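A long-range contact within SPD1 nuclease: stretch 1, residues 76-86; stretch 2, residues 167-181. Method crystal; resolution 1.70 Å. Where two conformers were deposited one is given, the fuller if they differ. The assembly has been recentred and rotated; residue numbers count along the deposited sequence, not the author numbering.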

ATOM      1  N   SER A  76       0.601  -1.024   8.218  1.00  7.03           N
ATOM      2  CA  SER A  76       1.595  -2.042   7.878  1.00  5.99           C
ATOM      3  C   SER A  76       2.693  -1.294   7.056  1.00  6.02           C
ATOM      4  O   SER A  76       2.381  -0.449   6.197  1.00  6.64           O
ATOM      5  CB  SER A  76       0.900  -3.069   6.987  1.00  6.11           C
ATOM      6  OG  SER A  76       1.880  -4.040   6.597  1.00  8.19           O
ATOM      7  N   HIS A  77       3.970  -1.500   7.400  1.00  6.22           N
ATOM      8  CA  HIS A  77       5.065  -0.659   6.903  1.00  7.17           C
ATOM      9  C   HIS A  77       6.216  -1.567   6.489  1.00  6.32           C
ATOM     10  O   HIS A  77       6.694  -2.396   7.300  1.00  7.36           O
ATOM     11  CB  HIS A  77       5.522   0.291   7.991  1.00  7.00           C
ATOM     12  CG  HIS A  77       6.228   1.541   7.500  1.00  7.03           C
ATOM     13  ND1 HIS A  77       6.898   1.663   6.302  1.00 10.06           N
ATOM     14  CD2 HIS A  77       6.444   2.707   8.176  1.00  4.01           C
ATOM     15  CE1 HIS A  77       7.414   2.906   6.212  1.00  4.09           C
ATOM     16  NE2 HIS A  77       7.178   3.526   7.362  1.00 11.47           N
ATOM     17  N   ILE A  78       6.597  -1.523   5.206  1.00  6.40           N
ATOM     18  CA  ILE A  78       7.671  -2.411   4.739  1.00  6.03           C
ATOM     19  C   ILE A  78       8.820  -1.597   4.155  1.00  6.22           C
ATOM     20  O   ILE A  78       8.629  -0.475   3.631  1.00  6.64           O
ATOM     21  CB  ILE A  78       7.066  -3.424   3.717  1.00  3.97           C
ATOM     22  CG1 ILE A  78       8.012  -4.626   3.448  1.00  6.30           C
ATOM     23  CG2 ILE A  78       6.631  -2.724   2.377  1.00  5.49           C
ATOM     24  CD1 ILE A  78       7.252  -5.791   2.672  1.00  9.05           C
ATOM     25  N   GLN A  79      10.013  -2.172   4.203  1.00  6.12           N
ATOM     26  CA  GLN A  79      11.111  -1.566   3.453  1.00  6.46           C
ATOM     27  C   GLN A  79      11.846  -2.752   2.805  1.00  8.74           C
ATOM     28  O   GLN A  79      12.250  -3.695   3.510  1.00  8.99           O
ATOM     29  CB  GLN A  79      11.970  -0.704   4.402  1.00  6.91           C
ATOM     30  CG  GLN A  79      12.976   0.137   3.593  1.00 11.34           C
ATOM     31  CD  GLN A  79      13.797   1.024   4.461  1.00 11.50           C
ATOM     32  OE1 GLN A  79      15.003   0.764   4.629  1.00 13.01           O
ATOM     33  NE2 GLN A  79      13.165   2.063   5.054  1.00  8.01           N
ATOM     34  N   LEU A  80      11.844  -2.797   1.466  1.00  6.94           N
ATOM     35  CA  LEU A  80      12.318  -4.044   0.798  1.00  8.49           C
ATOM     36  C   LEU A  80      12.987  -3.734  -0.524  1.00  8.36           C
ATOM     37  O   LEU A  80      12.773  -2.626  -1.104  1.00  8.03           O
ATOM     38  CB  LEU A  80      11.130  -5.061   0.611  1.00  6.17           C
ATOM     39  CG  LEU A  80      10.214  -4.799  -0.615  1.00  7.90           C
ATOM     40  CD1 LEU A  80       9.404  -6.051  -1.015  1.00  8.63           C
ATOM     41  CD2 LEU A  80       9.222  -3.534  -0.321  1.00  5.38           C
ATOM     42  N   GLN A  81      13.739  -4.724  -1.027  1.00  7.91           N
ATOM     43  CA  GLN A  81      14.109  -4.784  -2.452  1.00  8.99           C
ATOM     44  C   GLN A  81      13.333  -5.835  -3.200  1.00  8.39           C
ATOM     45  O   GLN A  81      12.713  -6.727  -2.627  1.00  9.47           O
ATOM     46  CB  GLN A  81      15.638  -5.079  -2.590  1.00  7.85           C
ATOM     47  CG  GLN A  81      16.521  -4.081  -1.793  1.00 10.70           C
ATOM     48  CD  GLN A  81      17.990  -4.499  -1.936  1.00 14.88           C
ATOM     49  OE1 GLN A  81      18.330  -5.608  -1.571  1.00 17.29           O
ATOM     50  NE2 GLN A  81      18.830  -3.620  -2.431  1.00 14.62           N
ATOM     51  N   ASP A  82      13.491  -5.794  -4.531  1.00  9.36           N
ATOM     52  CA  ASP A  82      12.816  -6.734  -5.416  1.00 10.26           C
ATOM     53  C   ASP A  82      13.136  -8.173  -4.976  1.00 12.23           C
ATOM     54  O   ASP A  82      12.227  -9.021  -4.914  1.00 10.18           O
ATOM     55  CB  ASP A  82      13.318  -6.551  -6.841  1.00 10.24           C
ATOM     56  CG  ASP A  82      12.702  -7.565  -7.818  1.00 18.64           C
ATOM     57  OD1 ASP A  82      11.517  -7.534  -8.066  1.00 20.02           O
ATOM     58  OD2 ASP A  82      13.412  -8.442  -8.281  1.00 24.88           O
ATOM     59  N   ARG A  83      14.372  -8.373  -4.496  1.00 10.84           N
ATOM     60  CA  ARG A  83      14.807  -9.758  -4.157  1.00 12.81           C
ATOM     61  C   ARG A  83      14.066 -10.358  -2.988  1.00 13.61           C
ATOM     62  O   ARG A  83      14.110 -11.580  -2.758  1.00 12.31           O
ATOM     63  CB  ARG A  83      16.309  -9.820  -3.818  1.00 11.53           C
ATOM     64  CG  ARG A  83      16.727  -9.082  -2.558  1.00 12.40           C
ATOM     65  CD  ARG A  83      18.245  -8.884  -2.551  1.00 19.22           C
ATOM     66  NE  ARG A  83      18.651  -7.951  -3.636  1.00 28.95           N
ATOM     67  CZ  ARG A  83      19.889  -7.517  -3.866  1.00 31.98           C
ATOM     68  NH1 ARG A  83      20.896  -7.982  -3.138  1.00 36.18           N
ATOM     69  NH2 ARG A  83      20.140  -6.643  -4.842  1.00 27.00           N
ATOM     70  N   HIS A  84      13.440  -9.483  -2.188  1.00  9.84           N
ATOM     71  CA  HIS A  84      12.780  -9.954  -0.970  1.00  8.89           C
ATOM     72  C   HIS A  84      11.326 -10.307  -1.142  1.00  8.43           C
ATOM     73  O   HIS A  84      10.708 -10.758  -0.173  1.00 10.23           O
ATOM     74  CB  HIS A  84      12.845  -8.918   0.108  1.00  8.49           C
ATOM     75  CG  HIS A  84      14.206  -8.382   0.388  1.00  9.15           C
ATOM     76  ND1 HIS A  84      15.212  -9.150   0.981  1.00 15.47           N
ATOM     77  CD2 HIS A  84      14.705  -7.129   0.256  1.00  5.87           C
ATOM     78  CE1 HIS A  84      16.312  -8.418   1.080  1.00  8.60           C
ATOM     79  NE2 HIS A  84      16.014  -7.174   0.700  1.00 14.70           N
ATOM     80  N   GLU A  85      10.772 -10.103  -2.332  1.00  9.09           N
ATOM     81  CA  GLU A  85       9.381 -10.297  -2.556  1.00  8.90           C
ATOM     82  C   GLU A  85       9.017 -11.768  -2.451  1.00  9.33           C
ATOM     83  O   GLU A  85       9.840 -12.578  -2.640  1.00  8.69           O
ATOM     84  CB  GLU A  85       8.952  -9.811  -3.956  1.00 20.00           C
ATOM     85  CG  GLU A  85       8.909  -8.337  -4.133  1.00 20.00           C
ATOM     86  CD  GLU A  85       8.282  -7.864  -5.451  1.00 20.00           C
ATOM     87  OE1 GLU A  85       7.914  -8.678  -6.243  1.00 20.00           O
ATOM     88  OE2 GLU A  85       8.262  -6.677  -5.708  1.00 20.00           O
ATOM     89  N   THR A  86       7.749 -12.032  -2.161  1.00  6.93           N
ATOM     90  CA  THR A  86       7.191 -13.361  -2.184  1.00  8.33           C
ATOM     91  C   THR A  86       6.352 -13.586  -3.459  1.00  7.88           C
ATOM     92  O   THR A  86       5.223 -13.162  -3.552  1.00  8.48           O
ATOM     93  CB  THR A  86       6.350 -13.536  -0.898  1.00  9.34           C
ATOM     94  OG1 THR A  86       7.227 -13.357   0.260  1.00 10.46           O
ATOM     95  CG2 THR A  86       5.758 -14.916  -0.868  1.00  8.27           C
ATOM     96  N   LEU A 167       4.666   0.034  -8.336  1.00  6.69           N
ATOM     97  CA  LEU A 167       5.783   0.018  -7.390  1.00  6.23           C
ATOM     98  C   LEU A 167       6.657  -1.260  -7.577  1.00  8.00           C
ATOM     99  O   LEU A 167       7.917  -1.194  -7.530  1.00  8.09           O
ATOM    100  CB  LEU A 167       5.232   0.087  -5.959  1.00  6.15           C
ATOM    101  CG  LEU A 167       4.691   1.485  -5.588  1.00  6.46           C
ATOM    102  CD1 LEU A 167       3.955   1.292  -4.241  1.00  8.14           C
ATOM    103  CD2 LEU A 167       5.914   2.460  -5.530  1.00  6.01           C
ATOM    104  N   ASP A 168       5.981  -2.373  -7.862  1.00  5.58           N
ATOM    105  CA  ASP A 168       6.680  -3.675  -8.118  1.00  7.15           C
ATOM    106  C   ASP A 168       7.535  -3.542  -9.387  1.00  7.74           C
ATOM    107  O   ASP A 168       8.701  -3.924  -9.401  1.00  8.40           O
ATOM    108  CB  ASP A 168       5.602  -4.753  -8.283  1.00  7.84           C
ATOM    109  CG  ASP A 168       6.170  -6.088  -8.675  1.00 16.51           C
ATOM    110  OD1 ASP A 168       7.064  -6.542  -7.983  1.00 15.75           O
ATOM    111  OD2 ASP A 168       5.636  -6.700  -9.612  1.00 18.17           O
ATOM    112  N   SER A 169       6.992  -2.884 -10.393  1.00  9.41           N
ATOM    113  CA  SER A 169       7.767  -2.657 -11.634  0.50  9.68           C
ATOM    114  C   SER A 169       8.980  -1.794 -11.428  1.00 10.84           C
ATOM    115  O   SER A 169      10.064  -2.127 -11.885  1.00 12.84           O
ATOM    116  CB  SER A 169       6.897  -2.030 -12.712  0.50  9.28           C
ATOM    117  OG  SER A 169       7.716  -1.801 -13.853  0.50 10.92           O
ATOM    118  N   TRP A 170       8.838  -0.774 -10.597  1.00 11.13           N
ATOM    119  CA  TRP A 170       9.926   0.097 -10.238  1.00  9.94           C
ATOM    120  C   TRP A 170      10.983  -0.695  -9.491  1.00 12.51           C
ATOM    121  O   TRP A 170      12.203  -0.531  -9.755  1.00 11.46           O
ATOM    122  CB  TRP A 170       9.406   1.272  -9.370  1.00 11.14           C
ATOM    123  CG  TRP A 170      10.509   2.265  -9.043  1.00 11.72           C
ATOM    124  CD1 TRP A 170      11.013   3.276  -9.847  1.00 15.09           C
ATOM    125  CD2 TRP A 170      11.317   2.230  -7.892  1.00 13.60           C
ATOM    126  NE1 TRP A 170      12.063   3.910  -9.203  1.00 13.45           N
ATOM    127  CE2 TRP A 170      12.255   3.286  -7.992  1.00 10.95           C
ATOM    128  CE3 TRP A 170      11.303   1.435  -6.739  1.00 10.15           C
ATOM    129  CZ2 TRP A 170      13.134   3.580  -6.958  1.00 14.04           C
ATOM    130  CZ3 TRP A 170      12.166   1.701  -5.725  1.00 10.46           C
ATOM    131  CH2 TRP A 170      13.120   2.743  -5.855  1.00 10.54           C
ATOM    132  N   LEU A 171      10.561  -1.505  -8.498  1.00 10.15           N
ATOM    133  CA  LEU A 171      11.510  -2.317  -7.781  1.00  9.76           C
ATOM    134  C   LEU A 171      12.286  -3.247  -8.698  1.00 13.34           C
ATOM    135  O   LEU A 171      13.527  -3.363  -8.565  1.00 12.85           O
ATOM    136  CB  LEU A 171      10.793  -3.158  -6.715  1.00 11.12           C
ATOM    137  CG  LEU A 171      10.520  -2.485  -5.417  1.00 12.54           C
ATOM    138  CD1 LEU A 171       9.739  -3.486  -4.501  1.00 15.26           C
ATOM    139  CD2 LEU A 171      11.867  -1.974  -4.704  1.00 13.39           C
ATOM    140  N   ALA A 172      11.582  -3.889  -9.629  1.00 11.97           N
ATOM    141  CA  ALA A 172      12.226  -4.884 -10.518  1.00 13.51           C
ATOM    142  C   ALA A 172      13.263  -4.169 -11.448  1.00 14.96           C
ATOM    143  O   ALA A 172      14.330  -4.736 -11.803  1.00 14.40           O
ATOM    144  CB  ALA A 172      11.187  -5.567 -11.369  1.00 12.93           C
ATOM    145  N   LEU A 173      12.958  -2.920 -11.830  1.00 14.59           N
ATOM    146  CA  LEU A 173      13.851  -2.145 -12.709  1.00 16.18           C
ATOM    147  C   LEU A 173      15.039  -1.611 -11.975  1.00 15.33           C
ATOM    148  O   LEU A 173      16.029  -1.198 -12.593  1.00 16.45           O
ATOM    149  CB  LEU A 173      13.087  -0.962 -13.324  1.00 14.89           C
ATOM    150  CG  LEU A 173      12.138  -1.423 -14.439  1.00 21.47           C
ATOM    151  CD1 LEU A 173      11.118  -0.291 -14.748  1.00 25.00           C
ATOM    152  CD2 LEU A 173      12.971  -1.822 -15.705  1.00 21.60           C
ATOM    153  N   HIS A 174      14.962  -1.556 -10.645  1.00 12.51           N
ATOM    154  CA  HIS A 174      16.027  -0.962  -9.845  1.00 14.25           C
ATOM    155  C   HIS A 174      16.431  -1.899  -8.701  1.00 13.92           C
ATOM    156  O   HIS A 174      16.166  -1.593  -7.519  1.00 13.37           O
ATOM    157  CB  HIS A 174      15.577   0.410  -9.242  1.00 12.38           C
ATOM    158  CG  HIS A 174      15.187   1.433 -10.271  1.00 17.49           C
ATOM    159  ND1 HIS A 174      13.901   1.538 -10.753  1.00 17.80           N
ATOM    160  CD2 HIS A 174      15.941   2.278 -11.023  1.00 17.76           C
ATOM    161  CE1 HIS A 174      13.872   2.402 -11.760  1.00 21.15           C
ATOM    162  NE2 HIS A 174      15.093   2.874 -11.936  1.00 21.22           N
ATOM    163  N   PRO A 175      16.978  -3.088  -9.025  1.00 13.44           N
ATOM    164  CA  PRO A 175      17.114  -4.159  -8.045  1.00 14.73           C
ATOM    165  C   PRO A 175      18.028  -3.818  -6.876  1.00 15.24           C
ATOM    166  O   PRO A 175      18.015  -4.546  -5.882  1.00 17.62           O
ATOM    167  CB  PRO A 175      17.694  -5.330  -8.860  1.00 16.05           C
ATOM    168  CG  PRO A 175      18.430  -4.647 -10.034  1.00 16.90           C
ATOM    169  CD  PRO A 175      17.481  -3.503 -10.368  1.00 13.84           C
ATOM    170  N   ASP A 176      18.838  -2.748  -7.000  1.00 14.18           N
ATOM    171  CA  ASP A 176      19.684  -2.363  -5.911  1.00 17.30           C
ATOM    172  C   ASP A 176      19.058  -1.325  -4.994  1.00 14.06           C
ATOM    173  O   ASP A 176      19.638  -1.017  -3.943  1.00 16.39           O
ATOM    174  CB  ASP A 176      21.043  -1.849  -6.430  1.00 18.42           C
ATOM    175  CG  ASP A 176      21.868  -2.961  -7.127  1.00 26.12           C
ATOM    176  OD1 ASP A 176      22.009  -4.086  -6.559  1.00 28.70           O
ATOM    177  OD2 ASP A 176      22.273  -2.724  -8.285  1.00 38.10           O
ATOM    178  N   PHE A 177      17.900  -0.799  -5.381  1.00 11.08           N
ATOM    179  CA  PHE A 177      17.255   0.256  -4.594  1.00 10.63           C
ATOM    180  C   PHE A 177      16.159  -0.355  -3.710  1.00  8.59           C
ATOM    181  O   PHE A 177      15.760  -1.528  -3.863  1.00 10.82           O
ATOM    182  CB  PHE A 177      16.622   1.332  -5.505  1.00  9.34           C
ATOM    183  CG  PHE A 177      17.655   2.153  -6.293  1.00 14.15           C
ATOM    184  CD1 PHE A 177      18.989   2.123  -5.920  1.00 18.52           C
ATOM    185  CD2 PHE A 177      17.238   2.993  -7.342  1.00 16.49           C
ATOM    186  CE1 PHE A 177      19.948   2.910  -6.637  1.00 21.62           C
ATOM    187  CE2 PHE A 177      18.205   3.809  -8.023  1.00 14.97           C
ATOM    188  CZ  PHE A 177      19.524   3.742  -7.642  1.00 17.97           C
ATOM    189  N   TRP A 178      15.705   0.451  -2.741  1.00  9.02           N
ATOM    190  CA  TRP A 178      14.711  -0.034  -1.759  1.00  8.74           C
ATOM    191  C   TRP A 178      13.439   0.754  -1.933  1.00  8.01           C
ATOM    192  O   TRP A 178      13.481   1.913  -2.331  1.00  7.55           O
ATOM    193  CB  TRP A 178      15.191   0.269  -0.350  1.00  7.79           C
ATOM    194  CG  TRP A 178      16.465  -0.479  -0.022  1.00 11.42           C
ATOM    195  CD1 TRP A 178      17.757  -0.148  -0.393  1.00 11.89           C
ATOM    196  CD2 TRP A 178      16.554  -1.696   0.736  1.00 10.43           C
ATOM    197  NE1 TRP A 178      18.654  -1.140   0.070  1.00 11.28           N
ATOM    198  CE2 TRP A 178      17.929  -2.089   0.756  1.00 10.90           C
ATOM    199  CE3 TRP A 178      15.590  -2.534   1.351  1.00  7.95           C
ATOM    200  CZ2 TRP A 178      18.355  -3.251   1.422  1.00 12.05           C
ATOM    201  CZ3 TRP A 178      16.034  -3.659   2.043  1.00 11.16           C
ATOM    202  CH2 TRP A 178      17.395  -4.026   2.038  1.00 12.26           C
ATOM    203  N   LEU A 179      12.326   0.106  -1.644  1.00  6.89           N
ATOM    204  CA  LEU A 179      11.024   0.786  -1.526  1.00  6.84           C
ATOM    205  C   LEU A 179      10.663   0.835  -0.059  1.00  6.58           C
ATOM    206  O   LEU A 179      10.683  -0.217   0.638  1.00  5.82           O
ATOM    207  CB  LEU A 179      10.006  -0.053  -2.286  1.00  6.87           C
ATOM    208  CG  LEU A 179       8.528   0.381  -2.028  1.00  7.78           C
ATOM    209  CD1 LEU A 179       8.267   1.872  -2.506  1.00  7.14           C
ATOM    210  CD2 LEU A 179       7.541  -0.617  -2.717  1.00  6.47           C
ATOM    211  N   ASP A 180      10.302   2.026   0.434  1.00  7.20           N
ATOM    212  CA  ASP A 180       9.733   2.119   1.770  1.00  7.23           C
ATOM    213  C   ASP A 180       8.262   2.400   1.507  1.00  7.39           C
ATOM    214  O   ASP A 180       7.892   3.400   0.857  1.00  6.07           O
ATOM    215  CB  ASP A 180      10.409   3.283   2.555  1.00  5.49           C
ATOM    216  CG  ASP A 180       9.823   3.461   3.953  1.00  7.72           C
ATOM    217  OD1 ASP A 180       8.672   3.885   4.068  1.00  7.95           O
ATOM    218  OD2 ASP A 180      10.530   3.082   4.933  1.00 10.21           O
ATOM    219  N   TYR A 181       7.379   1.565   2.070  1.00  5.37           N
ATOM    220  CA  TYR A 181       5.995   1.652   1.700  1.00  5.66           C
ATOM    221  C   TYR A 181       5.130   1.381   2.941  1.00  5.77           C
ATOM    222  O   TYR A 181       5.255   0.334   3.587  1.00  6.76           O
ATOM    223  CB  TYR A 181       5.737   0.566   0.595  1.00  5.97           C
ATOM    224  CG  TYR A 181       4.289   0.344   0.156  1.00  4.67           C
ATOM    225  CD1 TYR A 181       3.398   1.424  -0.096  1.00  4.45           C
ATOM    226  CD2 TYR A 181       3.783  -0.941   0.013  1.00  7.47           C
ATOM    227  CE1 TYR A 181       2.063   1.179  -0.517  1.00  5.13           C
ATOM    228  CE2 TYR A 181       2.434  -1.197  -0.387  1.00  5.63           C
ATOM    229  CZ  TYR A 181       1.602  -0.115  -0.660  1.00  4.50           C
ATOM    230  OH  TYR A 181       0.330  -0.378  -1.100  1.00  6.77           O
TER
HETATM  231  O   HOH W   1      21.664  -4.186  -3.088  1.00 31.89           O
HETATM  232  O   HOH W   2      14.757  -3.453  -5.717  1.00  9.85           O
HETATM  233  O   HOH W   3       9.065  -8.011  -9.230  1.00 20.89           O
HETATM  234  O   HOH W   4      14.855  -7.329 -11.034  1.00 35.73           O
HETATM  235  O   HOH W   5      16.562  -6.895  -5.584  1.00 16.63           O

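The contact begins as an antiparallel pair of strands, 76-80 against 178-181, and continues as a segment, with a 3-10 turn at 82-84, packed against the helix and turn that precede the second strand. Ile78 pairs with Tyr181 through both backbone bonds, Ile78 N to Tyr181 O at 2.8 Å and Tyr181 N to Ile78 O at 2.9 Å, while Ile78 CG2 rests 3.8 Å from Tyr181 CB. Gln79 faces Asp180 at a non-hydrogen-bonded position, where the backbones make CA-H...O contacts to neighbours and the side chains supply the strong bond: Gln79 NE2 donates to Asp180 OD2 at 2.8 Å. Leu80 repeats the pair of hydrogen bonds with Leu179. On the face shared with Ile78, Leu80 CG lies 4.1 Å from Leu171 CD1 of the helix.

Gln81 comes next and does two jobs. Its CG lies over the six-membered ring of Trp178, a CH-pi contact, and Gln81 NE2 reaches Asp176 O at 3.1 Å, a weak bond. Asp82 points toward the helix, and its backbone N donates to a water that also lies within hydrogen-bonding reach of His174 O and Phe177 O. Arg83 NH2 donates to Pro175 O at 3.2 Å, with a long salt bridge to Asp176. Finally, Glu85 OE2 sits 2.6 Å from Asp168 OD1, so close that one acid probably carries a proton.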